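Local coordinates for BH2358 protein (PDB 2RBD) that is of unknown function but is a putative spore coat protein, probably a ferritin-like four-helix bundle, with four copies in its assembly, at residues Thr24-Asn29 / His64-Leu69; Leu32-Arg37 / Pro79-Arg84. One frame throughout, in Å; residues are numbered along the deposited sequence. Where two conformers were deposited one is given.

Contact 1: Thr24-Asn29 / His64-Leu69; sequences TYLSTN and HQLEEL
Leu-66 reaches from helix 46-72 to the backbone of helix 16-42 and meets Tyr-25 and Leu-26 there, in the first helix pair of a four-helix, probably ferritin-like bundle. The local axes approach to 10.1 Å at 141° between their directions, so the two segments run roughly antiparallel. One methyl does the touching: CD1 of Leu-66 sits 3.6 Å from CD1 of Tyr-25, at the edge of the ring and near its plane, and its next ring neighbour is CE1. The same methyl lies 4.1 Å from CA of Leu-26, so it rests close to the backbone of that helix. CG of Tyr-25 is anti to the backbone N (chi1 -170°) and beside the carbonyl carbon, and the side chains of Tyr-25 and Leu-66 cross at about a right angle.

Beside this pair, Leu-26 and Glu-67 also cross at about a right angle, and here Glu-67 contributes its aliphatic part. In the conformer described (Glu-67 has a second one), its methylene CG packs 3.6 Å from CD2 of Leu-26, while CD1 of the leucine touches that same carbon from slightly farther off.

Polar groups frame the apolar core. Tyr-25 OH is hydrogen-bonded to Glu-62 OE1, and Asn-29 ND2 to both Asn-63 and Glu-62, which ties both residues to the preceding turn of helix 46-72. From helix 128-155, Phe-134 meets the tyrosine ring edge-to-face and also touches Leu-66. At the margin of the apolar patch, the amide ND2 of Asn-29 lies 4.3 Å from the CD1 methyl of Leu-66.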
ATOM      1  N   THR A  24       5.899  -1.611  15.141  1.00 11.13           N
ATOM      2  CA  THR A  24       6.376  -0.718  14.126  1.00 12.62           C
ATOM      3  C   THR A  24       5.623   0.643  14.123  1.00 12.30           C
ATOM      4  O   THR A  24       6.222   1.712  13.964  1.00 10.87           O
ATOM      5  CB  THR A  24       6.305  -1.414  12.763  1.00 12.40           C
ATOM      6  OG1 THR A  24       7.218  -2.517  12.737  1.00 13.20           O
ATOM      7  CG2 THR A  24       6.698  -0.460  11.647  1.00 11.87           C
ATOM      8  N   TYR A  25       4.314   0.604  14.291  1.00 13.03           N
ATOM      9  CA  TYR A  25       3.507   1.810  14.361  1.00 12.08           C
ATOM     10  C   TYR A  25       3.932   2.708  15.528  1.00 11.07           C
ATOM     11  O   TYR A  25       4.051   3.929  15.448  1.00 12.23           O
ATOM     12  CB  TYR A  25       2.019   1.412  14.438  1.00 13.84           C
ATOM     13  CG  TYR A  25       1.038   2.551  14.274  1.00 10.90           C
ATOM     14  CD1 TYR A  25       0.689   3.348  15.352  1.00 11.94           C
ATOM     15  CD2 TYR A  25       0.446   2.837  13.027  1.00 14.63           C
ATOM     16  CE1 TYR A  25      -0.241   4.346  15.210  1.00 14.19           C
ATOM     17  CE2 TYR A  25      -0.463   3.855  12.897  1.00 18.30           C
ATOM     18  CZ  TYR A  25      -0.790   4.629  13.975  1.00 16.08           C
ATOM     19  OH  TYR A  25      -1.733   5.645  13.902  1.00 18.53           O
ATOM     20  N   LEU A  26       4.111   2.100  16.684  1.00 11.91           N
ATOM     21  CA  LEU A  26       4.602   2.813  17.866  1.00 12.93           C
ATOM     22  C   LEU A  26       5.994   3.423  17.612  1.00 10.14           C
ATOM     23  O   LEU A  26       6.240   4.563  17.946  1.00 12.40           O
ATOM     24  CB  LEU A  26       4.638   1.825  19.044  1.00 13.26           C
ATOM     25  CG  LEU A  26       5.233   2.328  20.357  1.00 15.54           C
ATOM     26  CD1 LEU A  26       4.565   3.635  20.844  1.00 14.19           C
ATOM     27  CD2 LEU A  26       5.173   1.217  21.441  1.00 14.72           C
ATOM     28  N   SER A  27       6.905   2.650  17.029  1.00 10.87           N
ATOM     29  CA  SER A  27       8.208   3.184  16.677  0.60 12.30           C
ATOM     30  C   SER A  27       8.102   4.361  15.688  1.00 13.72           C
ATOM     31  O   SER A  27       8.807   5.365  15.842  1.00 12.16           O
ATOM     32  CB  SER A  27       9.129   2.062  16.159  0.60 12.74           C
ATOM     33  OG  SER A  27      10.484   2.488  16.117  0.60 13.59           O
ATOM     34  N   THR A  28       7.247   4.227  14.674  1.00 13.04           N
ATOM     35  CA  THR A  28       6.992   5.313  13.715  1.00 11.45           C
ATOM     36  C   THR A  28       6.516   6.576  14.453  1.00 11.69           C
ATOM     37  O   THR A  28       7.059   7.674  14.232  1.00 12.11           O
ATOM     38  CB  THR A  28       6.048   4.858  12.619  1.00 12.45           C
ATOM     39  OG1 THR A  28       6.655   3.734  11.956  1.00 15.23           O
ATOM     40  CG2 THR A  28       5.843   6.008  11.600  1.00 13.17           C
ATOM     41  N   ASN A  29       5.549   6.410  15.350  1.00 11.42           N
ATOM     42  CA  ASN A  29       5.073   7.526  16.161  1.00 11.09           C
ATOM     43  C   ASN A  29       6.226   8.156  16.964  1.00 12.89           C
ATOM     44  O   ASN A  29       6.323   9.380  17.037  1.00 14.47           O
ATOM     45  CB  ASN A  29       3.949   7.131  17.114  1.00 12.52           C
ATOM     46  CG  ASN A  29       2.564   7.142  16.467  1.00 13.81           C
ATOM     47  OD1 ASN A  29       2.439   7.400  15.269  1.00 15.08           O
ATOM     48  ND2 ASN A  29       1.529   6.864  17.262  1.00 15.03           N
ATOM     49  N   HIS A  64       0.039   5.781  24.249  1.00 15.83           N
ATOM     50  CA  HIS A  64      -0.395   5.270  25.554  1.00 18.02           C
ATOM     51  C   HIS A  64      -1.155   3.945  25.410  1.00 17.08           C
ATOM     52  O   HIS A  64      -0.923   2.971  26.154  1.00 16.99           O
ATOM     53  CB  HIS A  64      -1.265   6.322  26.221  1.00 19.54           C
ATOM     54  CG  HIS A  64      -1.429   6.115  27.677  1.00 35.88           C
ATOM     55  ND1 HIS A  64      -2.517   5.463  28.215  1.00 50.51           N
ATOM     56  CD2 HIS A  64      -0.643   6.474  28.722  1.00 49.06           C
ATOM     57  CE1 HIS A  64      -2.395   5.429  29.532  1.00 49.86           C
ATOM     58  NE2 HIS A  64      -1.267   6.034  29.863  1.00 51.04           N
ATOM     59  N   GLN A  65      -2.034   3.880  24.422  1.00 17.67           N
ATOM     60  CA  GLN A  65      -2.768   2.670  24.171  1.00 16.76           C
ATOM     61  C   GLN A  65      -1.889   1.529  23.621  1.00 14.27           C
ATOM     62  O   GLN A  65      -2.057   0.356  24.006  1.00 17.69           O
ATOM     63  CB  GLN A  65      -3.883   2.964  23.182  1.00 20.09           C
ATOM     64  CG  GLN A  65      -4.912   3.870  23.739  1.00 28.50           C
ATOM     65  CD  GLN A  65      -5.990   4.150  22.720  1.00 33.28           C
ATOM     66  OE1 GLN A  65      -6.614   3.216  22.186  1.00 31.33           O
ATOM     67  NE2 GLN A  65      -6.175   5.447  22.395  1.00 40.86           N
ATOM     68  N   LEU A  66      -1.005   1.866  22.675  1.00 16.06           N
ATOM     69  CA  LEU A  66      -0.100   0.897  22.089  1.00 13.03           C
ATOM     70  C   LEU A  66       0.868   0.317  23.110  1.00 15.01           C
ATOM     71  O   LEU A  66       1.110  -0.878  23.113  1.00 14.12           O
ATOM     72  CB  LEU A  66       0.690   1.534  20.947  1.00 14.63           C
ATOM     73  CG  LEU A  66      -0.123   1.922  19.723  1.00 17.29           C
ATOM     74  CD1 LEU A  66       0.624   3.050  18.941  1.00 22.09           C
ATOM     75  CD2 LEU A  66      -0.363   0.737  18.877  1.00 20.97           C
ATOM     76  N   GLU A  67       1.410   1.182  23.958  1.00 15.77           N
ATOM     77  CA  GLU A  67       2.364   0.723  24.958  0.70 18.25           C
ATOM     78  C   GLU A  67       1.660  -0.179  25.962  1.00 16.30           C
ATOM     79  O   GLU A  67       2.215  -1.190  26.380  1.00 18.09           O
ATOM     80  CB  GLU A  67       3.095   1.907  25.612  0.70 16.14           C
ATOM     81  CG  GLU A  67       4.044   2.590  24.602  0.70 20.36           C
ATOM     82  CD  GLU A  67       4.906   3.691  25.188  0.70 26.33           C
ATOM     83  OE1 GLU A  67       4.485   4.318  26.195  0.70 28.95           O
ATOM     84  OE2 GLU A  67       6.016   3.916  24.648  0.70 38.02           O
ATOM     85  N   GLU A  68       0.428   0.124  26.312  1.00 15.31           N
ATOM     86  CA  GLU A  68      -0.309  -0.747  27.243  1.00 16.80           C
ATOM     87  C   GLU A  68      -0.576  -2.100  26.603  1.00 16.55           C
ATOM     88  O   GLU A  68      -0.444  -3.148  27.251  1.00 17.93           O
ATOM     89  CB  GLU A  68      -1.600  -0.085  27.703  1.00 21.09           C
ATOM     90  CG  GLU A  68      -2.494  -1.000  28.576  1.00 26.48           C
ATOM     91  CD  GLU A  68      -1.761  -1.546  29.844  1.00 51.15           C
ATOM     92  OE1 GLU A  68      -0.909  -0.811  30.438  1.00 56.95           O
ATOM     93  OE2 GLU A  68      -2.049  -2.711  30.255  1.00 60.73           O
ATOM     94  N   LEU A  69      -0.922  -2.107  25.323  1.00 17.04           N
ATOM     95  CA  LEU A  69      -1.123  -3.362  24.596  1.00 17.31           C
ATOM     96  C   LEU A  69       0.128  -4.197  24.577  1.00 17.98           C
ATOM     97  O   LEU A  69       0.122  -5.374  24.965  1.00 18.84           O
ATOM     98  CB  LEU A  69      -1.586  -3.074  23.148  1.00 18.46           C
ATOM     99  CG  LEU A  69      -1.784  -4.297  22.242  1.00 18.57           C
ATOM    100  CD1 LEU A  69      -2.962  -5.149  22.714  1.00 19.26           C
ATOM    101  CD2 LEU A  69      -1.936  -3.868  20.768  1.00 21.16           C
TER

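Contact 2: Leu32-Arg37 / Pro79-Arg84; sequences LINGYR and PAPPDR
Asn-34, Arg-37 and Arg-84 carry most of this contact. Arg-84 extends its chain from CG to NE across Asn-34, the two side chains crossing at about a right angle with amide and guanidinium planes 30° apart. Its NE donates to OD1 of Asn-34 over 3.0 Å, coming from above the amide plane, and the oxygen is itself tilted a little from the guanidinium plane. Weak bonds add to this grip: NH2 to the same OD1, and NE to the main-chain O of Asn-34. Water 1 gives OD1 a further proton at 2.6 Å and also donates to Pro-82 O, bridging amide and loop. CG of Asn-34, anti to its backbone N (chi1 174°), packs 3.6 Å from CB of Pro-81.

The partners are an outward face of helix 16-42, in the probably ferritin-like bundle, and the irregular, proline-rich connection between helices 46-72 and 100-124, which here runs along the helix. NH1 of Arg-84 is hydrogen-bonded to Arg-97 O of the second subunit, whose Glu-102 packs on Asn-34 and Pro-81, placing the contact at a subunit interface.

Arg-37 holds the loop differently. Its guanidinium stacks on the Asp-83 carboxylate with the planes 18° apart; NE and OD1 are 3.3 Å from each other, a salt bridge of charges alone, since the oxygen lies over a face, toward the rim. Ile-33 CG2 lies over the opposite face, also toward the rim. At the edge, NH1 donates to water 2, which is placed to donate to Pro-82 O but has more acceptors within reach than protons. Asp-83 OD1 also takes the N-H of Arg-84, 2.7 Å from that N.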
ATOM      1  N   LEU A  32       8.252  10.253  14.642  1.00 12.68           N
ATOM      2  CA  LEU A  32       7.507  11.452  14.194  1.00 11.91           C
ATOM      3  C   LEU A  32       7.337  12.483  15.304  1.00 12.62           C
ATOM      4  O   LEU A  32       7.484  13.659  15.061  1.00 12.69           O
ATOM      5  CB  LEU A  32       6.159  11.075  13.583  1.00 12.28           C
ATOM      6  CG  LEU A  32       6.174  10.283  12.265  1.00 11.43           C
ATOM      7  CD1 LEU A  32       4.716  10.006  11.863  1.00 17.15           C
ATOM      8  CD2 LEU A  32       6.895  11.076  11.144  1.00 15.55           C
ATOM      9  N   ILE A  33       7.111  12.041  16.539  1.00 11.16           N
ATOM     10  CA  ILE A  33       7.098  12.947  17.667  1.00 13.19           C
ATOM     11  C   ILE A  33       8.422  13.733  17.738  1.00 13.38           C
ATOM     12  O   ILE A  33       8.430  14.943  17.913  1.00 13.15           O
ATOM     13  CB  ILE A  33       6.791  12.197  18.959  1.00 13.46           C
ATOM     14  CG1 ILE A  33       5.305  11.740  18.966  1.00 15.37           C
ATOM     15  CG2 ILE A  33       7.035  13.093  20.160  1.00 12.65           C
ATOM     16  CD1 ILE A  33       4.978  10.730  20.067  1.00 13.96           C
ATOM     17  N   ASN A  34       9.537  13.023  17.607  1.00 14.47           N
ATOM     18  CA  ASN A  34      10.840  13.664  17.664  1.00 13.48           C
ATOM     19  C   ASN A  34      11.032  14.654  16.522  1.00 12.13           C
ATOM     20  O   ASN A  34      11.441  15.784  16.742  1.00 11.66           O
ATOM     21  CB  ASN A  34      11.920  12.583  17.651  1.00 14.35           C
ATOM     22  CG  ASN A  34      13.323  13.165  17.561  1.00 19.21           C
ATOM     23  OD1 ASN A  34      13.690  13.958  18.375  1.00 22.96           O
ATOM     24  ND2 ASN A  34      14.079  12.768  16.569  1.00 26.27           N
ATOM     25  N   GLY A  35      10.711  14.248  15.300  1.00 10.87           N
ATOM     26  CA  GLY A  35      10.834  15.160  14.149  1.00 11.46           C
ATOM     27  C   GLY A  35       9.934  16.368  14.233  1.00 11.62           C
ATOM     28  O   GLY A  35      10.348  17.476  13.917  1.00 12.73           O
ATOM     29  N   TYR A  36       8.707  16.156  14.678  1.00 12.45           N
ATOM     30  CA  TYR A  36       7.762  17.244  14.794  1.00 12.31           C
ATOM     31  C   TYR A  36       8.158  18.208  15.933  1.00 10.50           C
ATOM     32  O   TYR A  36       7.937  19.389  15.828  1.00 11.35           O
ATOM     33  CB  TYR A  36       6.338  16.733  15.016  1.00 12.49           C
ATOM     34  CG  TYR A  36       5.704  16.054  13.837  1.00 11.34           C
ATOM     35  CD1 TYR A  36       6.436  15.635  12.737  1.00 13.35           C
ATOM     36  CD2 TYR A  36       4.374  15.716  13.886  1.00 14.40           C
ATOM     37  CE1 TYR A  36       5.812  14.968  11.661  1.00 15.77           C
ATOM     38  CE2 TYR A  36       3.755  15.055  12.820  1.00 14.60           C
ATOM     39  CZ  TYR A  36       4.471  14.687  11.741  1.00 13.36           C
ATOM     40  OH  TYR A  36       3.831  14.006  10.719  1.00 14.74           O
ATOM     41  N   ARG A  37       8.717  17.690  17.022  1.00 11.41           N
ATOM     42  CA  ARG A  37       9.261  18.572  18.055  1.00 13.06           C
ATOM     43  C   ARG A  37      10.390  19.443  17.487  1.00 12.89           C
ATOM     44  O   ARG A  37      10.526  20.627  17.831  1.00 14.15           O
ATOM     45  CB  ARG A  37       9.704  17.730  19.233  1.00 10.70           C
ATOM     46  CG  ARG A  37       8.530  17.281  20.090  1.00 10.32           C
ATOM     47  CD  ARG A  37       9.005  16.310  21.152  1.00 12.84           C
ATOM     48  NE  ARG A  37       8.003  16.146  22.202  1.00 14.65           N
ATOM     49  CZ  ARG A  37       8.089  15.206  23.135  1.00 15.16           C
ATOM     50  NH1 ARG A  37       9.023  14.278  23.102  1.00 17.22           N
ATOM     51  NH2 ARG A  37       7.210  15.176  24.111  1.00 20.45           N
ATOM     52  N   PRO A  79      12.715   1.876  21.612  1.00 18.79           N
ATOM     53  CA  PRO A  79      13.238   3.062  22.279  1.00 18.39           C
ATOM     54  C   PRO A  79      12.851   4.316  21.515  1.00 21.64           C
ATOM     55  O   PRO A  79      13.002   4.348  20.305  1.00 22.01           O
ATOM     56  CB  PRO A  79      14.739   2.841  22.243  1.00 21.22           C
ATOM     57  CG  PRO A  79      14.937   1.966  21.044  1.00 26.02           C
ATOM     58  CD  PRO A  79      13.759   1.063  20.979  1.00 21.47           C
ATOM     59  N   ALA A  80      12.394   5.321  22.241  1.00 19.89           N
ATOM     60  CA  ALA A  80      11.988   6.600  21.689  1.00 19.84           C
ATOM     61  C   ALA A  80      13.046   7.680  21.865  1.00 24.34           C
ATOM     62  O   ALA A  80      13.687   7.771  22.914  1.00 23.10           O
ATOM     63  CB  ALA A  80      10.740   7.047  22.374  1.00 18.20           C
ATOM     64  N   PRO A  81      13.249   8.522  20.845  1.00 20.94           N
ATOM     65  CA  PRO A  81      14.093   9.700  21.084  1.00 21.16           C
ATOM     66  C   PRO A  81      13.530  10.609  22.156  1.00 20.34           C
ATOM     67  O   PRO A  81      12.322  10.650  22.363  1.00 20.37           O
ATOM     68  CB  PRO A  81      14.071  10.414  19.749  1.00 21.22           C
ATOM     69  CG  PRO A  81      13.749   9.379  18.776  1.00 20.90           C
ATOM     70  CD  PRO A  81      12.811   8.426  19.454  1.00 21.35           C
ATOM     71  N   PRO A  82      14.400  11.349  22.871  1.00 19.38           N
ATOM     72  CA  PRO A  82      13.953  12.202  23.931  1.00 19.88           C
ATOM     73  C   PRO A  82      13.303  13.483  23.446  1.00 20.06           C
ATOM     74  O   PRO A  82      13.365  13.809  22.241  1.00 20.14           O
ATOM     75  CB  PRO A  82      15.257  12.556  24.659  1.00 20.27           C
ATOM     76  CG  PRO A  82      16.268  12.500  23.637  1.00 18.29           C
ATOM     77  CD  PRO A  82      15.863  11.390  22.717  1.00 20.24           C
ATOM     78  N   ASP A  83      12.712  14.206  24.384  1.00 19.83           N
ATOM     79  CA  ASP A  83      12.168  15.520  24.134  1.00 20.54           C
ATOM     80  C   ASP A  83      13.333  16.478  23.814  1.00 18.62           C
ATOM     81  O   ASP A  83      14.519  16.099  23.942  1.00 19.30           O
ATOM     82  CB  ASP A  83      11.340  15.951  25.351  1.00 21.01           C
ATOM     83  CG  ASP A  83      10.416  17.114  25.077  1.00 23.33           C
ATOM     84  OD1 ASP A  83      10.366  17.658  23.952  1.00 20.86           O
ATOM     85  OD2 ASP A  83       9.714  17.523  26.013  1.00 30.44           O
ATOM     86  N   ARG A  84      13.002  17.659  23.315  1.00 17.97           N
ATOM     87  CA  ARG A  84      13.994  18.566  22.741  1.00 17.44           C
ATOM     88  C   ARG A  84      13.934  19.909  23.431  1.00 16.09           C
ATOM     89  O   ARG A  84      12.871  20.384  23.814  1.00 15.78           O
ATOM     90  CB  ARG A  84      13.701  18.827  21.241  1.00 16.85           C
ATOM     91  CG  ARG A  84      13.989  17.655  20.363  1.00 20.11           C
ATOM     92  CD  ARG A  84      13.570  17.948  18.953  1.00 17.63           C
ATOM     93  NE  ARG A  84      14.125  16.903  18.120  1.00 19.90           N
ATOM     94  CZ  ARG A  84      15.267  17.010  17.483  1.00 20.98           C
ATOM     95  NH1 ARG A  84      15.916  18.172  17.514  1.00 18.92           N
ATOM     96  NH2 ARG A  84      15.726  15.995  16.799  1.00 25.75           N
TER
HETATM   97  O   HOH W   1      15.299  13.935  20.421  1.00 30.47           O
HETATM   98  O   HOH W   2      10.784  13.244  21.071  1.00 19.38           O

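How the contacts relate
From the N terminus, the chain runs first through 24-29 and then 32-37, both on helix 16-42, so the two contacts draw on neighbouring turns of one helix. After the turn into helix 46-72, contact 1 closes first, when 64-69 comes back beside 24-29 and completes a helical hairpin. The chain then leaves that helix and passes along the outside of the bundle, where 79-84 meets 32-37 and contact 2 closes the second loop. The two closures cross rather than nest, and their centres lie about 14 Å apart. Contact 1 joins two helices in the buried interior; contact 2 lays the connection toward helix 100-124 over the first helix.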